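Local coordinates for protein leucine aminopeptidase 2, chloroplastic (PDB 5LHJ) that is an M17-family metalloaminopeptidase of bottromycin maturation, probably removing unsubstituted N-terminal amino acids from peptides, at residues A[220-232]-A[345-357]. Sequence-based numbering, arbitrary orientation.
Sequences TELGLTGLTAVGR and EGRVVLADVLVRA
Two roughly antiparallel helices, 225-231 and 345-357, pack beside the dimanganese site of the M17 catalytic domain. The axes of these short segments come within 7.0 Å, at 151° between their N-to-C directions. G226 lets the backbones close in: its CA lies 3.4 Å from V348 O in a CA-H...O contact. D352 grips the first turn of helix 225-231. G226 N donates to D352 OD2 at 2.9 Å, meeting it from above the carboxylate plane, 50° out of it. A water extends this grip, bonding L227 N, V349 O and the same D352 OD2. H331 ND1 and L332 N also bond the D352 carboxylate, so its rotation is well fixed.

V230 closes the other end. With chi1 at 164°, V230 CG1 points opposite the backbone N and reaches E345 CG at 3.5 Å. V230 CB meets V349 CG2 at 3.7 Å, the two side chains lying nearly perpendicular. Beyond this packing E345 bends at chi2 and its carboxylate turns off to the metal site, near K261 and D266. E345 binds both manganese ions, though none is bound to this chain in the model.

L224 CD2 lies against D352 CB at 3.7 Å. L222 CD1 covers one face of the R356 guanidinium, and a second water joins L222 O to R356 NH1. R356 NE forms a salt bridge with E242 of strand 239-245, and helix 345-357 also packs on strand 255-263 and helix 440-449.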
# COMPACT_ATOMS: atom_id res chain seq x y z
N THR A 220 -36.07 -19.08 -8.52
CA THR A 220 -35.93 -18.50 -9.88
C THR A 220 -37.21 -17.82 -10.40
O THR A 220 -37.15 -16.75 -11.01
CB THR A 220 -35.45 -19.59 -10.87
OG1 THR A 220 -34.22 -20.14 -10.40
CG2 THR A 220 -35.26 -19.02 -12.29
N GLU A 221 -38.36 -18.43 -10.11
CA GLU A 221 -39.68 -17.88 -10.50
C GLU A 221 -39.99 -16.47 -9.98
O GLU A 221 -40.77 -15.76 -10.59
CB GLU A 221 -40.80 -18.82 -10.04
CG GLU A 221 -40.94 -20.07 -10.88
CD GLU A 221 -41.96 -21.07 -10.35
OE1 GLU A 221 -42.64 -20.79 -9.33
OE2 GLU A 221 -42.08 -22.16 -10.96
N LEU A 222 -39.40 -16.09 -8.84
CA LEU A 222 -39.67 -14.79 -8.23
C LEU A 222 -38.94 -13.65 -8.93
O LEU A 222 -39.32 -12.50 -8.75
CB LEU A 222 -39.32 -14.79 -6.75
CG LEU A 222 -39.97 -15.85 -5.87
CD1 LEU A 222 -39.63 -15.55 -4.42
CD2 LEU A 222 -41.48 -15.90 -6.09
N GLY A 223 -37.92 -13.96 -9.72
CA GLY A 223 -37.23 -12.93 -10.51
C GLY A 223 -36.33 -12.02 -9.69
O GLY A 223 -36.09 -10.86 -10.08
N LEU A 224 -35.82 -12.53 -8.57
CA LEU A 224 -34.89 -11.79 -7.70
C LEU A 224 -33.48 -11.95 -8.28
O LEU A 224 -32.65 -12.70 -7.75
CB LEU A 224 -34.98 -12.29 -6.25
CG LEU A 224 -36.38 -12.27 -5.61
CD1 LEU A 224 -36.37 -12.83 -4.20
CD2 LEU A 224 -36.99 -10.88 -5.62
N THR A 225 -33.24 -11.23 -9.37
CA THR A 225 -32.06 -11.42 -10.21
C THR A 225 -30.77 -11.07 -9.49
O THR A 225 -29.75 -11.72 -9.69
CB THR A 225 -32.13 -10.54 -11.48
OG1 THR A 225 -33.45 -10.62 -12.04
CG2 THR A 225 -31.11 -11.00 -12.51
N GLY A 226 -30.82 -10.02 -8.67
CA GLY A 226 -29.64 -9.59 -7.92
C GLY A 226 -29.18 -10.67 -6.95
O GLY A 226 -28.00 -11.01 -6.90
N LEU A 227 -30.13 -11.24 -6.21
CA LEU A 227 -29.84 -12.32 -5.27
C LEU A 227 -29.20 -13.53 -5.96
O LEU A 227 -28.17 -14.04 -5.50
CB LEU A 227 -31.12 -12.75 -4.54
CG LEU A 227 -31.03 -13.99 -3.64
CD1 LEU A 227 -30.03 -13.81 -2.51
CD2 LEU A 227 -32.42 -14.28 -3.08
N THR A 228 -29.80 -14.00 -7.05
CA THR A 228 -29.27 -15.17 -7.77
C THR A 228 -27.90 -14.88 -8.43
O THR A 228 -27.02 -15.73 -8.38
CB THR A 228 -30.29 -15.77 -8.75
OG1 THR A 228 -30.77 -14.77 -9.63
CG2 THR A 228 -31.47 -16.29 -8.00
N ALA A 229 -27.68 -13.67 -8.95
CA ALA A 229 -26.37 -13.30 -9.54
C ALA A 229 -25.25 -13.23 -8.51
O ALA A 229 -24.15 -13.78 -8.73
CB ALA A 229 -26.47 -11.96 -10.27
N VAL A 230 -25.52 -12.54 -7.41
CA VAL A 230 -24.54 -12.39 -6.33
C VAL A 230 -24.22 -13.76 -5.71
O VAL A 230 -23.07 -14.05 -5.45
CB VAL A 230 -25.04 -11.40 -5.27
CG1 VAL A 230 -24.24 -11.51 -3.97
CG2 VAL A 230 -24.98 -9.98 -5.83
N GLY A 231 -25.24 -14.58 -5.52
CA GLY A 231 -25.09 -15.84 -4.81
C GLY A 231 -24.48 -16.98 -5.61
O GLY A 231 -24.17 -18.02 -5.05
N ARG A 232 -24.31 -16.81 -6.92
CA ARG A 232 -23.95 -17.96 -7.76
C ARG A 232 -22.53 -18.50 -7.61
O ARG A 232 -22.31 -19.69 -7.83
CB ARG A 232 -24.25 -17.68 -9.23
CG ARG A 232 -23.26 -16.81 -9.95
CD ARG A 232 -23.53 -16.90 -11.45
NE ARG A 232 -22.57 -16.16 -12.26
CZ ARG A 232 -22.61 -14.85 -12.49
NH1 ARG A 232 -23.56 -14.07 -11.93
NH2 ARG A 232 -21.70 -14.30 -13.28
N GLU A 345 -22.27 -5.75 -3.12
CA GLU A 345 -23.26 -6.76 -3.52
C GLU A 345 -24.58 -6.60 -2.78
O GLU A 345 -25.62 -6.96 -3.31
CB GLU A 345 -22.69 -8.18 -3.36
CG GLU A 345 -22.94 -8.88 -2.03
CD GLU A 345 -22.26 -8.28 -0.82
OE1 GLU A 345 -21.35 -7.43 -0.97
OE2 GLU A 345 -22.62 -8.68 0.30
N GLY A 346 -24.54 -6.06 -1.55
CA GLY A 346 -25.74 -5.93 -0.73
C GLY A 346 -26.86 -5.14 -1.40
O GLY A 346 -28.03 -5.57 -1.40
N ARG A 347 -26.52 -4.00 -1.99
CA ARG A 347 -27.54 -3.16 -2.62
C ARG A 347 -28.18 -3.87 -3.82
O ARG A 347 -29.37 -3.72 -4.08
CB ARG A 347 -26.98 -1.78 -2.99
CG ARG A 347 -25.97 -1.75 -4.14
CD ARG A 347 -25.21 -0.43 -4.14
NE ARG A 347 -24.31 -0.37 -2.99
CZ ARG A 347 -23.49 0.64 -2.68
NH1 ARG A 347 -23.42 1.75 -3.41
NH2 ARG A 347 -22.73 0.52 -1.61
N VAL A 348 -27.38 -4.66 -4.52
CA VAL A 348 -27.82 -5.42 -5.70
C VAL A 348 -28.80 -6.54 -5.29
O VAL A 348 -29.79 -6.76 -5.97
CB VAL A 348 -26.59 -5.97 -6.48
CG1 VAL A 348 -27.01 -6.89 -7.62
CG2 VAL A 348 -25.73 -4.83 -7.00
N VAL A 349 -28.51 -7.20 -4.18
CA VAL A 349 -29.39 -8.23 -3.63
C VAL A 349 -30.73 -7.62 -3.14
O VAL A 349 -31.81 -8.15 -3.41
CB VAL A 349 -28.68 -8.98 -2.47
CG1 VAL A 349 -29.64 -9.89 -1.74
CG2 VAL A 349 -27.48 -9.78 -2.98
N LEU A 350 -30.65 -6.51 -2.42
CA LEU A 350 -31.83 -5.86 -1.87
C LEU A 350 -32.77 -5.28 -2.93
O LEU A 350 -33.98 -5.24 -2.71
CB LEU A 350 -31.43 -4.73 -0.91
CG LEU A 350 -30.73 -5.16 0.38
CD1 LEU A 350 -30.13 -3.96 1.12
CD2 LEU A 350 -31.69 -5.90 1.26
N ALA A 351 -32.22 -4.83 -4.06
CA ALA A 351 -32.98 -4.12 -5.11
C ALA A 351 -34.28 -4.82 -5.48
O ALA A 351 -35.37 -4.26 -5.34
CB ALA A 351 -32.12 -3.93 -6.35
N ASP A 352 -34.19 -6.07 -5.89
CA ASP A 352 -35.38 -6.79 -6.37
C ASP A 352 -36.34 -7.11 -5.24
O ASP A 352 -37.55 -7.14 -5.44
CB ASP A 352 -34.98 -8.08 -7.08
CG ASP A 352 -33.93 -7.84 -8.12
OD1 ASP A 352 -34.32 -7.49 -9.25
OD2 ASP A 352 -32.71 -7.93 -7.82
N VAL A 353 -35.81 -7.30 -4.03
CA VAL A 353 -36.68 -7.55 -2.88
C VAL A 353 -37.49 -6.30 -2.53
O VAL A 353 -38.67 -6.40 -2.19
CB VAL A 353 -35.87 -8.06 -1.66
CG1 VAL A 353 -36.79 -8.30 -0.47
CG2 VAL A 353 -35.11 -9.33 -2.04
N LEU A 354 -36.90 -5.11 -2.65
CA LEU A 354 -37.65 -3.86 -2.46
C LEU A 354 -38.75 -3.68 -3.50
O LEU A 354 -39.84 -3.18 -3.18
CB LEU A 354 -36.71 -2.65 -2.46
CG LEU A 354 -35.83 -2.52 -1.22
CD1 LEU A 354 -34.73 -1.50 -1.46
CD2 LEU A 354 -36.65 -2.13 0.00
N VAL A 355 -38.49 -4.11 -4.74
CA VAL A 355 -39.53 -4.09 -5.79
C VAL A 355 -40.68 -5.00 -5.34
O VAL A 355 -41.84 -4.58 -5.31
CB VAL A 355 -38.99 -4.53 -7.18
CG1 VAL A 355 -40.12 -4.60 -8.21
CG2 VAL A 355 -37.89 -3.58 -7.68
N ARG A 356 -40.35 -6.22 -4.98
CA ARG A 356 -41.35 -7.20 -4.56
C ARG A 356 -42.13 -6.71 -3.33
O ARG A 356 -43.36 -6.82 -3.28
CB ARG A 356 -40.70 -8.56 -4.29
CG ARG A 356 -41.69 -9.67 -3.94
CD ARG A 356 -41.01 -10.98 -3.62
NE ARG A 356 -41.95 -11.92 -3.02
CZ ARG A 356 -42.85 -12.66 -3.68
NH1 ARG A 356 -42.97 -12.59 -5.01
NH2 ARG A 356 -43.66 -13.47 -3.00
N ALA A 357 -41.41 -6.18 -2.34
CA ALA A 357 -42.04 -5.75 -1.09
C ALA A 357 -42.96 -4.54 -1.22
O ALA A 357 -43.89 -4.41 -0.43
CB ALA A 357 -40.99 -5.48 -0.02
O HOH W 1 -41.42 -11.47 -7.13
O HOH W 2 -32.44 -9.71 -5.67